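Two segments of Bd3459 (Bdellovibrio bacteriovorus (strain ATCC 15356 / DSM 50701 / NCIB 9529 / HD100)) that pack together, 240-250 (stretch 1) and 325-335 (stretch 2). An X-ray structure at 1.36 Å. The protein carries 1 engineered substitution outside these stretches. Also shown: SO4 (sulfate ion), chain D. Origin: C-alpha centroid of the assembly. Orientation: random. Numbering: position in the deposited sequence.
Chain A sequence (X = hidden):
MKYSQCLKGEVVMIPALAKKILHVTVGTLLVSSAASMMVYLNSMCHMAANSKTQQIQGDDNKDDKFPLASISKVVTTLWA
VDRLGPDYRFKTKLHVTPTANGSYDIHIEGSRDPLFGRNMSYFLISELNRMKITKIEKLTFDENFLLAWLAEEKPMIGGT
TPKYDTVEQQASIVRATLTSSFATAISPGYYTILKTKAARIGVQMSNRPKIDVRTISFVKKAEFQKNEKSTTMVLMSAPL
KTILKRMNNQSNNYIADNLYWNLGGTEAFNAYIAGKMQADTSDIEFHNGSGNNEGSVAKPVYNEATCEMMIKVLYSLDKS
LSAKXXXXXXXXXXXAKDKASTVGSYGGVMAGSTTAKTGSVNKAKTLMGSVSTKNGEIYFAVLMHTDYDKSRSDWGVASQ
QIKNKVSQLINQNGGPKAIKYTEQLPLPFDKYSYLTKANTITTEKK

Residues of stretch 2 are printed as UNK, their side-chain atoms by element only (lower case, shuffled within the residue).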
# COMPACT_ATOMS: atom_id res chain seq x y z
N LEU A 240 11.79 -8.26 10.98
CA LEU A 240 10.43 -7.76 11.05
C LEU A 240 10.27 -6.36 10.46
O LEU A 240 9.29 -6.10 9.76
CB LEU A 240 9.92 -7.79 12.49
CG LEU A 240 8.49 -7.29 12.70
CD1 LEU A 240 7.47 -8.18 12.04
CD2 LEU A 240 8.21 -7.07 14.17
N LYS A 241 11.23 -5.48 10.70
CA LYS A 241 11.14 -4.12 10.15
C LYS A 241 10.94 -4.16 8.62
O LYS A 241 10.23 -3.33 8.08
CB LYS A 241 12.36 -3.27 10.54
CG LYS A 241 13.68 -3.79 9.98
CD LYS A 241 14.94 -3.05 10.38
CE LYS A 241 16.12 -3.72 9.71
NZ LYS A 241 17.38 -2.96 9.79
N THR A 242 11.64 -5.07 7.94
CA THR A 242 11.55 -5.22 6.49
C THR A 242 10.15 -5.73 6.07
O THR A 242 9.56 -5.27 5.08
CB THR A 242 12.64 -6.15 5.98
OG1 THR A 242 13.90 -5.63 6.40
CG2 THR A 242 12.59 -6.35 4.47
N ILE A 243 9.68 -6.72 6.78
CA ILE A 243 8.33 -7.27 6.54
C ILE A 243 7.28 -6.16 6.70
O ILE A 243 6.35 -6.01 5.89
CB ILE A 243 8.04 -8.47 7.47
CG1 ILE A 243 9.00 -9.62 7.12
CG2 ILE A 243 6.55 -8.89 7.38
CD1 ILE A 243 8.97 -10.73 8.15
N LEU A 244 7.43 -5.38 7.77
CA LEU A 244 6.54 -4.25 8.03
C LEU A 244 6.63 -3.17 6.95
O LEU A 244 5.62 -2.66 6.48
CB LEU A 244 6.82 -3.64 9.41
CG LEU A 244 6.50 -4.56 10.58
CD1 LEU A 244 7.11 -4.02 11.85
CD2 LEU A 244 5.02 -4.79 10.79
N LYS A 245 7.87 -2.87 6.53
CA LYS A 245 8.06 -1.91 5.44
C LYS A 245 7.32 -2.36 4.18
O LYS A 245 6.62 -1.56 3.54
CB LYS A 245 9.55 -1.73 5.13
CG LYS A 245 9.88 -0.69 4.08
CD LYS A 245 9.85 0.72 4.61
CE LYS A 245 10.03 1.72 3.47
NZ LYS A 245 10.14 3.13 3.92
N ARG A 246 7.49 -3.64 3.81
CA ARG A 246 6.78 -4.16 2.63
C ARG A 246 5.26 -4.01 2.83
O ARG A 246 4.55 -3.52 1.95
CB ARG A 246 7.14 -5.61 2.40
CG ARG A 246 6.52 -6.23 1.18
CD ARG A 246 6.90 -5.53 -0.11
NE ARG A 246 6.64 -6.36 -1.28
CZ ARG A 246 6.61 -5.92 -2.53
NH1 ARG A 246 6.69 -4.63 -2.83
NH2 ARG A 246 6.45 -6.81 -3.49
N MET A 247 4.78 -4.41 4.02
CA MET A 247 3.34 -4.33 4.31
C MET A 247 2.81 -2.91 4.16
O MET A 247 1.74 -2.69 3.57
CB MET A 247 3.10 -4.83 5.72
CG MET A 247 1.66 -4.70 6.16
SD MET A 247 1.40 -5.17 7.90
CE MET A 247 2.12 -3.80 8.75
N ASN A 248 3.52 -1.96 4.75
CA ASN A 248 3.07 -0.58 4.78
C ASN A 248 3.35 0.18 3.48
O ASN A 248 2.76 1.23 3.25
CB ASN A 248 3.63 0.15 6.00
CG ASN A 248 3.00 -0.33 7.28
OD1 ASN A 248 1.80 -0.67 7.29
ND2 ASN A 248 3.79 -0.40 8.35
N ASN A 249 4.20 -0.37 2.61
CA ASN A 249 4.37 0.20 1.27
C ASN A 249 3.17 -0.20 0.40
O ASN A 249 2.57 0.66 -0.28
CB ASN A 249 5.65 -0.31 0.58
CG ASN A 249 6.90 0.45 0.95
OD1 ASN A 249 6.87 1.47 1.60
ND2 ASN A 249 8.04 -0.09 0.51
N GLN A 250 2.85 -1.50 0.44
CA GLN A 250 1.81 -2.07 -0.43
C GLN A 250 0.41 -1.85 0.12
O GLN A 250 -0.55 -1.89 -0.62
CB GLN A 250 2.00 -3.58 -0.53
CG GLN A 250 3.27 -4.05 -1.19
CD GLN A 250 3.20 -5.52 -1.40
OE1 GLN A 250 3.00 -6.29 -0.45
NE2 GLN A 250 3.38 -5.95 -2.64
N UNK A 325 17.48 2.38 17.29
CA UNK A 325 18.15 3.19 16.28
C UNK A 325 17.40 3.37 14.98
O UNK A 325 18.00 3.73 13.99
N UNK A 326 16.07 3.16 15.00
CA UNK A 326 15.28 3.22 13.79
C UNK A 326 14.34 4.43 13.81
O UNK A 326 14.10 5.03 14.85
c UNK A 326 15.87 -1.57 13.96
c UNK A 326 16.83 -1.58 12.96
c UNK A 326 17.03 -0.46 12.18
c UNK A 326 15.12 -0.42 14.17
c UNK A 326 16.27 0.67 12.39
o UNK A 326 17.61 -2.68 12.68
c UNK A 326 15.32 0.72 13.40
c UNK A 326 14.47 1.95 13.58
N UNK A 327 13.82 4.75 12.62
CA UNK A 327 12.90 5.86 12.39
C UNK A 327 11.58 5.27 11.82
O UNK A 327 11.51 4.09 11.40
c UNK A 327 13.45 6.81 11.28
c UNK A 327 14.75 7.51 11.65
o UNK A 327 15.47 7.92 10.71
o UNK A 327 15.05 7.70 12.82
N UNK A 328 10.53 6.09 11.78
CA UNK A 328 9.27 5.63 11.18
C UNK A 328 9.50 5.17 9.72
O UNK A 328 8.85 4.22 9.27
c UNK A 328 6.65 8.14 12.63
c UNK A 328 7.58 6.97 12.65
c UNK A 328 6.87 5.73 13.18
c UNK A 328 8.19 6.70 11.26
N UNK A 329 10.45 5.80 9.02
CA UNK A 329 10.76 5.41 7.63
C UNK A 329 11.37 4.00 7.47
O UNK A 329 11.48 3.52 6.37
o UNK A 329 12.94 6.42 7.71
c UNK A 329 11.71 6.42 7.01
N UNK A 330 11.76 3.37 8.59
CA UNK A 330 12.16 1.98 8.54
C UNK A 330 11.03 0.99 8.48
O UNK A 330 11.23 -0.16 8.19
c UNK A 330 13.14 1.67 9.67
c UNK A 330 14.42 2.47 9.54
o UNK A 330 15.06 2.37 8.48
o UNK A 330 14.78 3.20 10.47
N UNK A 331 9.81 1.45 8.76
CA UNK A 331 8.64 0.58 8.72
C UNK A 331 7.43 1.14 7.97
O UNK A 331 6.47 0.40 7.76
c UNK A 331 8.19 0.12 10.13
c UNK A 331 7.68 1.29 10.95
c UNK A 331 9.32 -0.62 10.84
N UNK A 332 7.48 2.39 7.56
CA UNK A 332 6.37 3.08 6.87
C UNK A 332 6.91 3.83 5.67
O UNK A 332 8.11 4.11 5.58
c UNK A 332 4.79 3.46 8.81
c UNK A 332 5.66 4.10 7.77
c UNK A 332 3.21 5.66 9.07
s UNK A 332 4.23 4.61 10.09
N UNK A 333 6.03 4.04 4.69
CA UNK A 333 6.42 4.56 3.39
C UNK A 333 6.72 6.05 3.44
O UNK A 333 6.08 6.80 4.18
c UNK A 333 5.31 4.31 2.40
N UNK A 334 7.66 6.48 2.61
CA UNK A 334 8.09 7.87 2.50
C UNK A 334 7.57 8.45 1.19
O UNK A 334 7.83 7.92 0.08
c UNK A 334 10.10 7.41 3.91
c UNK A 334 9.62 8.00 2.60
c UNK A 334 10.02 9.46 2.49
N UNK A 335 6.80 9.53 1.32
CA UNK A 335 6.18 10.17 0.17
C UNK A 335 7.22 10.51 -0.91
O UNK A 335 8.28 11.12 -0.60
c UNK A 335 5.51 11.45 0.59
S SO4 D . 6.43 -4.79 -6.66
O1 SO4 D . 6.86 -4.32 -8.00
O2 SO4 D . 6.59 -3.70 -5.67
O3 SO4 D . 7.15 -6.02 -6.23
O4 SO4 D . 4.97 -5.07 -6.72
O HOH W 1 16.02 -0.49 8.12
O HOH W 2 3.24 3.42 5.04

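Position 325 has no side-chain atoms, and its phi of 79° is one that glycine accepts readily: Gly 325. It lies clear of the helix 240-250.

Position 326 carries one carbon and then a six-carbon ring bearing one oxygen, a phenol, so it is Tyr 326. Lys 241 uses both of its characters here: CD sits over one ring face, 4.0 Å from the centroid of Tyr 326, while NZ donates to OH of Tyr 326 at 2.9 Å.

Position 327 has two carbons, the second carrying two oxygens, and touches nothing on the helix. Four atoms of this pattern make a carboxylate one carbon from the backbone, Asp 327.

Position 328 shows four carbons forked at the second, also out of reach: Leu 328.

At 329 a single carbon bears one oxygen, which identifies Ser 329. Its CB points away from the helix, yet its carbonyl faces it, and Lys 245 NZ donates to Ser 329 O at 2.8 Å.

Position 330 repeats the short carboxylate, two carbons with two oxygens on the second: Asp 330. OD2 accepts from Asp 327 N at 2.8 Å, tying the turn together. OD1 takes a hydrogen bond from a water, which in turn accepts a weak one from Lys 241 NZ.

At 331 one carbon carries two more, a beta-branched apolar side chain: Val 331. Its CB lies 4.1 Å from CB of Leu 244, and its CG1 4.0 Å from CB of Lys 241. The backbones come close here, with CA of Lys 245 and CA of Val 331 4.2 Å apart.

Position 332 is an unbranched run of two carbons, sulfur and carbon: Met 332. Its CB points away from the helix, although CG still comes within 4.0 Å of Asn 248 ND2.

Position 333 has one carbon, Ala 333, whose CB approaches OD1 of Asn 249 to 3.3 Å. A water bridges its N and Asn 248 O.

Position 334 has three carbons branched at the first, Val 334, with CG2 4.3 Å from Lys 245 NZ. Position 335 has a single carbon and no contact: Ala 335.

The rule is that helix side chains read a loop's backbone. Lys 245 starts sideways, but its extended end reaches two carbonyls, donating from NZ to Met 332 O at 2.8 Å as well as to Ser 329 O. One turn along, Asn 248 ND2 donates to Val 331 O at 2.9 Å, nearly straight at 167°. Small and branched apolar groups fill the close approach, and Lys 241 with Tyr 326 extends it outward.

Stretch 2 (325-335) GYDLSDVMAVA
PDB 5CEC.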